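Local coordinates for ABC-type branched-chain amino acid transport systems periplasmic component-like protein (Thermomonospora curvata, PDB 4N03) that probably serves as the substrate-binding component of an ABC transporter, holding a fatty acid, seen here as palmitic acid, at residues T144-D149 with R368-I373; Q157-K162 with P250-N255; N313-A318 with D351-P356. One frame throughout, in Å; residues are numbered along the deposited sequence.

In the fold
Contacts 1 and 2 lie in one lobe of a periplasmic binding protein fold, their centres about 12 Å apart. Both use helix 148-161 and the same mixed sheet, and they meet where Ile372 CG1 packs 3.8 Å from Trp158 CD2. Contact 3 sets the loop 351-356 against helix 309-330, which packs against helix 47-66; its centre is about 14 Å from that of contact 1 and about 24 Å from that of contact 2. A probable hydrogen bond of 2.7 Å from Tyr371 OH to Gly354 O links contacts 1 and 3. Palmitic acid touches contact 1 at both its ends and contact 2 in the tail half of its chain; from contact 3 it touches Thr355.

Contact 1. Residues T144-D149 with R368-I373; sequences TGTTYD and RKTYII. With PLM (palmitic acid), chain B.
The loop entering helix 148-161 passes the start of strand 370-375 at Thr146 and Arg368, whose CA atoms lie 5.3 Å apart, and no direct hydrogen bond joins the two segments. Thr146 carries the contact through its methyl group. CG2 presses onto the opposite backbone, 3.3 Å from Lys369 O, and lies 3.8 Å from Thr370 OG1. This pose follows from chi1 of 53°, which sets CG2 anti to the carbonyl carbon and leaves OG1 between the backbone N and that carbon, where it is hydrogen-bonded to Asp151 OD1. Thr370 OG1 shares the same Asp151 oxygen and also pairs with Asn154 ND2, which binds Arg368 O as well; the helix thus joins the two segments indirectly. The side chain of Arg368 starts away from the loop, and its NH1 is bound to the carbonyl oxygens of Ala395 and Tyr398.

Farther along the loop, Thr147 OG1 donates to Asp149 OD1 over 2.7 Å, meeting the oxygen nearly along its C-O axis. Tyr148 turns to the ligand instead: its OH donates to palmitic acid O1 at 2.5 Å, with O1 in the ring plane at the edge. Tyr84 OH and Ser109 OG are further partners of the acid group. At the other end of the ligand, Thr144 OG1 lies 3.8 Å from CF, near the terminal methyl. The chemistry implies a division of labour: methyl packing with second-shell amide and carboxylate bonds sets the loop against the strand, while hydroxyl groups, Tyr148 among them, bind the acid head, consistent with recognition of a fatty acid.

Contact 2. Residues Q157-K162 with P250-N255; sequences QWLMDK and PILGSN. With PLM (palmitic acid), chain B.
Leu159 sets helix 148-161 against Leu252 of strand 251-253 and Pro250 just before it, the helix-on-sheet layering of an alpha/beta lobe in the periplasmic binding protein fold. The link between the segments is apolar, without a hydrogen bond, and the backbones stay well apart: the nearest CA atoms, of Leu159 and Pro250, are separated by 8.6 Å. Leu159 divides its two methyls. CD2 faces Pro250 CG at 4.4 Å, while CD1 meets Leu252 CD2 at 4.1 Å, the two leucines crossing at a slant. Leu252 also touches Met152, about two turns earlier in the same helix. Ile251, the residue before Leu252, points to the opposite side and packs on helix 232-244.

The Trp158 ring is packed in two ways beside the leucines. Phe276 of the neighbouring strand meets it edge-to-face; separately, Lys162 CG lies 3.6 Å above the plane of the indole, offset toward its rim.

Polar bonds stay within the helix or reach elsewhere: Gln157 NE2 donates only weakly to Asp161 OD1, and Ser254 OG is hydrogen-bonded to Ser229 OG.

Beyond the strand, the polypeptide runs to the ligand. Asn255 packs on Tyr148 and Trp131, and the alkyl chain of palmitic acid passes over one face of its carboxamide, the ligand carbon CC lying 3.8 Å from both CG and ND2 of Asn255.

Contact 3. Residues N313-A318 with D351-P356; sequences NGYGGA and DGLGTP
Leu353 thrusts its CD1 methyl against the bare backbone of Gly316 in helix 309-330, in the tight part of this contact between a helix and an irregular loop. CD1 lies 3.9 Å from Gly316 N and equally near Gly316 CA. Asp351 comes closer still, its OD2 lying 3.6 Å from Gly316 CA without a direct hydrogen bond. Both approaches depend on the missing side chain of Gly316, since a CB there would be tight against OD2. The Leu353 methyl also reaches the edge of the Tyr315 ring, near its plane, with Tyr315 CD2 at 4.2 Å. The buried Leu353 side chain is packed as well by Val312 of the same helix and by Ala290 and Ile291 of helix 289-301. Tyr315 is held from elsewhere: its OH is hydrogen-bonded to Glu63 OE1 and its ring meets Tyr60 edge-to-face, so the contact ties in helix 47-66.

The outer side, where Asp351 is partly exposed, is looser and wetter. A water donates to Gly316 O over 2.8 Å and also lies beside Asp351 OD2, but so close to it that a bridge through this water is doubtful. The other carboxylate oxygen serves the loop itself: Leu353 N donates to Asp351 OD1 at 2.9 Å, closing an Asx turn. A chi1 of 64° tucks the Asp351 carboxylate over its own backbone, within reach of that N-H, which arrives on the anti side, 35° out of the carboxylate plane. Gly352 and Gly354 take positive phi on either side of Leu353 in sequence.

The chemistry thus implies that OD1 of Asp351 shapes the turn that presents Leu353, while the loop rests on the helix mainly through the Leu353 methyl against Gly316.

Contact 1. Residues T144-D149 with R368-I373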
# COMPACT_ATOMS: atom_id res chain seq x y z
N THR A 144 6.89 1.64 -2.01
CA THR A 144 6.77 2.86 -1.22
C THR A 144 6.71 2.54 0.27
O THR A 144 6.50 1.38 0.63
CB THR A 144 5.53 3.64 -1.63
OG1 THR A 144 4.39 2.80 -1.46
CG2 THR A 144 5.62 4.10 -3.10
N GLY A 145 6.91 3.50 1.13
CA GLY A 145 6.70 3.30 2.55
C GLY A 145 7.59 2.20 3.12
O GLY A 145 8.75 2.04 2.71
N THR A 146 7.04 1.53 4.12
CA THR A 146 7.64 0.36 4.75
C THR A 146 7.22 -0.90 4.02
O THR A 146 6.24 -0.92 3.24
CB THR A 146 7.10 0.26 6.19
OG1 THR A 146 5.67 0.28 6.05
CG2 THR A 146 7.55 1.38 7.08
N THR A 147 7.92 -1.99 4.29
CA THR A 147 7.46 -3.31 3.93
C THR A 147 6.64 -3.93 5.06
O THR A 147 6.70 -3.50 6.21
CB THR A 147 8.64 -4.19 3.53
OG1 THR A 147 9.68 -4.12 4.50
CG2 THR A 147 9.16 -3.76 2.19
N TYR A 148 5.88 -4.97 4.72
CA TYR A 148 4.92 -5.52 5.65
C TYR A 148 5.50 -6.04 6.93
O TYR A 148 4.93 -5.99 8.00
CB TYR A 148 4.13 -6.63 5.00
CG TYR A 148 3.15 -6.20 3.96
CD1 TYR A 148 2.19 -5.19 4.20
CD2 TYR A 148 3.17 -6.76 2.71
CE1 TYR A 148 1.27 -4.83 3.22
CE2 TYR A 148 2.24 -6.39 1.75
CZ TYR A 148 1.28 -5.42 2.01
OH TYR A 148 0.33 -5.01 1.10
N ASP A 149 6.67 -6.69 6.81
CA ASP A 149 7.42 -7.22 7.95
C ASP A 149 7.79 -6.13 8.93
O ASP A 149 7.56 -6.26 10.11
CB ASP A 149 8.61 -8.08 7.53
CG ASP A 149 9.54 -7.49 6.50
OD1 ASP A 149 9.34 -6.34 6.05
OD2 ASP A 149 10.48 -8.25 6.12
N ARG A 368 11.38 3.11 7.37
CA ARG A 368 11.01 2.13 8.40
C ARG A 368 10.10 2.68 9.46
O ARG A 368 9.96 2.10 10.52
CB ARG A 368 12.24 1.42 9.01
CG ARG A 368 13.04 0.70 7.98
CD ARG A 368 14.08 -0.20 8.62
NE ARG A 368 14.99 -0.68 7.61
CZ ARG A 368 15.79 -1.76 7.79
NH1 ARG A 368 15.66 -2.53 8.85
NH2 ARG A 368 16.60 -2.05 6.82
N LYS A 369 9.42 3.82 9.15
CA LYS A 369 8.53 4.46 10.10
C LYS A 369 7.06 4.03 9.83
O LYS A 369 6.56 4.11 8.71
CB LYS A 369 8.65 5.96 9.98
CG LYS A 369 10.04 6.44 10.32
CD LYS A 369 10.18 7.92 10.50
CE LYS A 369 11.65 8.27 10.71
NZ LYS A 369 12.49 8.05 9.49
N THR A 370 6.44 3.54 10.89
CA THR A 370 5.08 3.03 10.85
C THR A 370 4.21 3.82 11.80
O THR A 370 4.56 4.04 12.96
CB THR A 370 5.09 1.55 11.35
OG1 THR A 370 5.97 0.78 10.51
CG2 THR A 370 3.71 0.93 11.40
N TYR A 371 3.04 4.28 11.30
CA TYR A 371 1.96 4.81 12.15
C TYR A 371 1.14 3.70 12.71
O TYR A 371 1.03 2.63 12.08
CB TYR A 371 0.97 5.66 11.33
CG TYR A 371 1.48 6.91 10.70
CD1 TYR A 371 2.03 6.91 9.43
CD2 TYR A 371 1.35 8.16 11.33
CE1 TYR A 371 2.47 8.06 8.81
CE2 TYR A 371 1.79 9.32 10.72
CZ TYR A 371 2.31 9.27 9.47
OH TYR A 371 2.73 10.45 8.89
N ILE A 372 0.53 3.91 13.87
CA ILE A 372 -0.59 3.06 14.29
C ILE A 372 -1.84 3.95 14.14
O ILE A 372 -1.87 5.05 14.72
CB ILE A 372 -0.47 2.56 15.72
CG1 ILE A 372 0.84 1.84 15.96
CG2 ILE A 372 -1.69 1.69 16.06
CD1 ILE A 372 1.06 0.59 15.13
N ILE A 373 -2.83 3.48 13.43
CA ILE A 373 -4.08 4.19 13.23
C ILE A 373 -5.22 3.33 13.75
O ILE A 373 -5.07 2.12 13.95
CB ILE A 373 -4.29 4.66 11.76
CG1 ILE A 373 -4.63 3.54 10.84
CG2 ILE A 373 -3.09 5.47 11.29
CD1 ILE A 373 -4.95 3.98 9.45
C1 PLM B . -1.19 -6.99 -1.10
O1 PLM B . -0.04 -6.55 -0.86
O2 PLM B . -1.45 -7.88 -1.93
C2 PLM B . -2.37 -6.27 -0.48
C3 PLM B . -2.67 -4.99 -1.37
C4 PLM B . -3.68 -4.05 -0.75
C5 PLM B . -4.00 -2.89 -1.61
C6 PLM B . -4.94 -1.80 -1.06
C7 PLM B . -4.14 -0.69 -0.38
C8 PLM B . -4.94 0.33 0.37
C9 PLM B . -4.18 1.58 0.77
CA PLM B . -3.50 1.52 2.16
CB PLM B . -2.52 2.75 2.28
CC PLM B . -1.09 2.29 2.69
CD PLM B . 0.01 3.27 2.33
CE PLM B . 1.44 2.86 2.67
CF PLM B . 2.44 3.56 1.73
CG PLM B . 2.86 4.95 2.17

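Contact 2. Residues Q157-K162 with P250-N255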
# COMPACT_ATOMS: atom_id res chain seq x y z
N GLN A 157 6.13 -4.37 18.63
CA GLN A 157 6.85 -3.61 19.65
C GLN A 157 5.91 -2.62 20.33
O GLN A 157 5.94 -2.41 21.53
CB GLN A 157 8.02 -2.88 19.05
CG GLN A 157 8.84 -2.10 20.08
CD GLN A 157 9.57 -3.00 21.05
OE1 GLN A 157 10.63 -3.55 20.73
NE2 GLN A 157 9.02 -3.18 22.23
N TRP A 158 5.01 -1.99 19.55
CA TRP A 158 4.01 -1.08 20.09
C TRP A 158 3.05 -1.79 21.02
O TRP A 158 2.77 -1.30 22.11
CB TRP A 158 3.26 -0.40 18.96
CG TRP A 158 2.16 0.52 19.37
CD1 TRP A 158 2.28 1.81 19.79
CD2 TRP A 158 0.77 0.21 19.39
NE1 TRP A 158 1.03 2.33 20.06
CE2 TRP A 158 0.09 1.37 19.85
CE3 TRP A 158 0.04 -0.92 19.07
CZ2 TRP A 158 -1.29 1.42 19.98
CZ3 TRP A 158 -1.36 -0.86 19.19
CH2 TRP A 158 -1.99 0.30 19.64
N LEU A 159 2.57 -2.97 20.63
CA LEU A 159 1.70 -3.73 21.54
C LEU A 159 2.36 -3.96 22.90
O LEU A 159 1.74 -3.89 23.95
CB LEU A 159 1.30 -5.07 20.94
CG LEU A 159 0.36 -5.06 19.73
CD1 LEU A 159 0.21 -6.45 19.16
CD2 LEU A 159 -0.99 -4.47 20.07
N MSE A 160 3.67 -4.31 22.88
CA MSE A 160 4.43 -4.54 24.11
C MSE A 160 4.62 -3.26 24.91
O MSE A 160 4.46 -3.22 26.13
CB MSE A 160 5.83 -5.02 23.79
CG MSE A 160 5.84 -6.41 23.21
SE MSE A 160 5.94 -7.72 24.66
CE MSE A 160 7.73 -7.08 25.06
N ASP A 161 4.97 -2.20 24.19
CA ASP A 161 5.17 -0.91 24.86
C ASP A 161 3.90 -0.40 25.51
O ASP A 161 3.97 0.23 26.57
CB ASP A 161 5.61 0.15 23.85
CG ASP A 161 7.00 -0.03 23.33
OD1 ASP A 161 7.77 -0.86 23.85
OD2 ASP A 161 7.32 0.68 22.35
N LYS A 162 2.76 -0.72 24.92
CA LYS A 162 1.47 -0.31 25.45
C LYS A 162 0.86 -1.30 26.43
O LYS A 162 -0.26 -1.14 26.89
CB LYS A 162 0.50 0.04 24.32
CG LYS A 162 1.02 1.16 23.46
CD LYS A 162 1.36 2.43 24.26
CE LYS A 162 1.74 3.61 23.40
NZ LYS A 162 2.18 4.79 24.20
N PRO A 250 -6.59 -7.38 21.74
CA PRO A 250 -6.45 -6.39 20.68
C PRO A 250 -6.24 -7.05 19.32
O PRO A 250 -5.65 -8.15 19.23
CB PRO A 250 -5.19 -5.63 21.11
CG PRO A 250 -4.37 -6.65 21.78
CD PRO A 250 -5.38 -7.46 22.57
N ILE A 251 -6.71 -6.36 18.28
CA ILE A 251 -6.50 -6.73 16.90
C ILE A 251 -5.59 -5.74 16.24
O ILE A 251 -5.82 -4.53 16.35
CB ILE A 251 -7.84 -6.85 16.12
CG1 ILE A 251 -8.72 -7.93 16.73
CG2 ILE A 251 -7.57 -7.16 14.68
CD1 ILE A 251 -10.17 -7.89 16.29
N LEU A 252 -4.54 -6.21 15.56
CA LEU A 252 -3.60 -5.39 14.83
C LEU A 252 -3.56 -5.85 13.40
O LEU A 252 -3.21 -7.00 13.13
CB LEU A 252 -2.21 -5.49 15.46
CG LEU A 252 -1.09 -4.74 14.75
CD1 LEU A 252 -1.31 -3.24 14.84
CD2 LEU A 252 0.26 -5.17 15.29
N GLY A 253 -3.92 -4.99 12.46
CA GLY A 253 -3.96 -5.30 11.07
C GLY A 253 -2.87 -4.67 10.26
O GLY A 253 -2.35 -3.61 10.62
N SER A 254 -2.56 -5.29 9.14
CA SER A 254 -1.74 -4.70 8.13
C SER A 254 -2.55 -3.55 7.45
O SER A 254 -3.73 -3.37 7.67
CB SER A 254 -1.29 -5.73 7.11
OG SER A 254 -0.47 -6.74 7.68
N ASN A 255 -1.85 -2.82 6.59
CA ASN A 255 -2.36 -1.50 6.19
C ASN A 255 -3.63 -1.49 5.39
O ASN A 255 -4.30 -0.46 5.31
CB ASN A 255 -1.27 -0.65 5.53
CG ASN A 255 -0.80 -1.18 4.19
OD1 ASN A 255 -1.57 -1.73 3.44
ND2 ASN A 255 0.49 -0.96 3.89
C1 PLM B . -1.19 -6.99 -1.10
O1 PLM B . -0.04 -6.55 -0.86
O2 PLM B . -1.45 -7.88 -1.93
C2 PLM B . -2.37 -6.27 -0.48
C3 PLM B . -2.67 -4.99 -1.37
C4 PLM B . -3.68 -4.05 -0.75
C5 PLM B . -4.00 -2.89 -1.61
C6 PLM B . -4.94 -1.80 -1.06
C7 PLM B . -4.14 -0.69 -0.38
C8 PLM B . -4.94 0.33 0.37
C9 PLM B . -4.18 1.58 0.77
CA PLM B . -3.50 1.52 2.16
CB PLM B . -2.52 2.75 2.28
CC PLM B . -1.09 2.29 2.69
CD PLM B . 0.01 3.27 2.33
CE PLM B . 1.44 2.86 2.67
CF PLM B . 2.44 3.56 1.73
CG PLM B . 2.86 4.95 2.17

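Contact 3. Residues N313-A318 with D351-P356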
# COMPACT_ATOMS: atom_id res chain seq x y z
N ASN A 313 -2.66 7.29 -0.83
CA ASN A 313 -1.75 6.43 -1.53
C ASN A 313 -1.71 6.69 -3.02
O ASN A 313 -0.65 6.77 -3.63
CB ASN A 313 -2.11 4.96 -1.25
CG ASN A 313 -1.16 3.99 -1.92
OD1 ASN A 313 0.08 4.01 -1.71
ND2 ASN A 313 -1.71 3.14 -2.68
N GLY A 314 -2.90 6.85 -3.63
CA GLY A 314 -2.90 7.10 -5.06
C GLY A 314 -2.37 8.47 -5.41
O GLY A 314 -1.65 8.61 -6.40
N TYR A 315 -2.75 9.51 -4.68
CA TYR A 315 -2.26 10.84 -4.99
C TYR A 315 -0.74 10.85 -4.87
O TYR A 315 -0.06 11.42 -5.70
CB TYR A 315 -2.90 11.84 -4.03
CG TYR A 315 -2.97 13.26 -4.54
CD1 TYR A 315 -3.81 13.59 -5.57
CD2 TYR A 315 -2.22 14.22 -3.98
CE1 TYR A 315 -3.97 14.94 -6.00
CE2 TYR A 315 -2.33 15.55 -4.40
CZ TYR A 315 -3.17 15.87 -5.44
OH TYR A 315 -3.33 17.23 -5.80
N GLY A 316 -0.22 10.21 -3.84
CA GLY A 316 1.22 10.10 -3.67
C GLY A 316 1.92 9.38 -4.79
O GLY A 316 3.02 9.79 -5.18
N GLY A 317 1.34 8.30 -5.29
CA GLY A 317 1.99 7.58 -6.38
C GLY A 317 2.05 8.40 -7.65
O GLY A 317 3.04 8.44 -8.38
N ALA A 318 0.95 9.14 -7.94
CA ALA A 318 0.92 10.04 -9.07
C ALA A 318 1.99 11.13 -8.89
O ALA A 318 2.67 11.50 -9.85
CB ALA A 318 -0.46 10.63 -9.24
N ASP A 351 6.42 14.45 -0.18
CA ASP A 351 5.29 15.06 -0.88
C ASP A 351 4.31 15.78 0.06
O ASP A 351 3.28 16.31 -0.39
CB ASP A 351 4.57 13.97 -1.73
CG ASP A 351 3.95 12.86 -0.90
OD1 ASP A 351 3.85 12.95 0.31
OD2 ASP A 351 3.51 11.82 -1.50
N GLY A 352 4.62 15.86 1.34
CA GLY A 352 3.75 16.50 2.29
C GLY A 352 2.60 15.66 2.79
O GLY A 352 1.79 16.18 3.57
N LEU A 353 2.50 14.41 2.37
CA LEU A 353 1.40 13.56 2.72
C LEU A 353 1.69 12.61 3.87
O LEU A 353 0.87 11.76 4.17
CB LEU A 353 0.98 12.76 1.50
CG LEU A 353 0.45 13.59 0.34
CD1 LEU A 353 0.22 12.68 -0.86
CD2 LEU A 353 -0.82 14.34 0.64
N GLY A 354 2.85 12.78 4.50
CA GLY A 354 3.13 12.07 5.75
C GLY A 354 4.08 10.88 5.66
O GLY A 354 4.23 10.21 6.67
N THR A 355 4.71 10.66 4.52
CA THR A 355 5.63 9.52 4.39
C THR A 355 6.87 9.92 3.58
O THR A 355 6.99 9.59 2.42
CB THR A 355 4.92 8.35 3.70
OG1 THR A 355 3.63 8.09 4.28
CG2 THR A 355 5.74 7.07 3.79
N PRO A 356 7.79 10.62 4.22
CA PRO A 356 9.06 10.90 3.55
C PRO A 356 9.78 9.59 3.18
O PRO A 356 9.66 8.58 3.91
CB PRO A 356 9.87 11.66 4.62
CG PRO A 356 8.86 12.25 5.52
CD PRO A 356 7.70 11.26 5.53
O HOH W 1 4.41 9.93 -2.74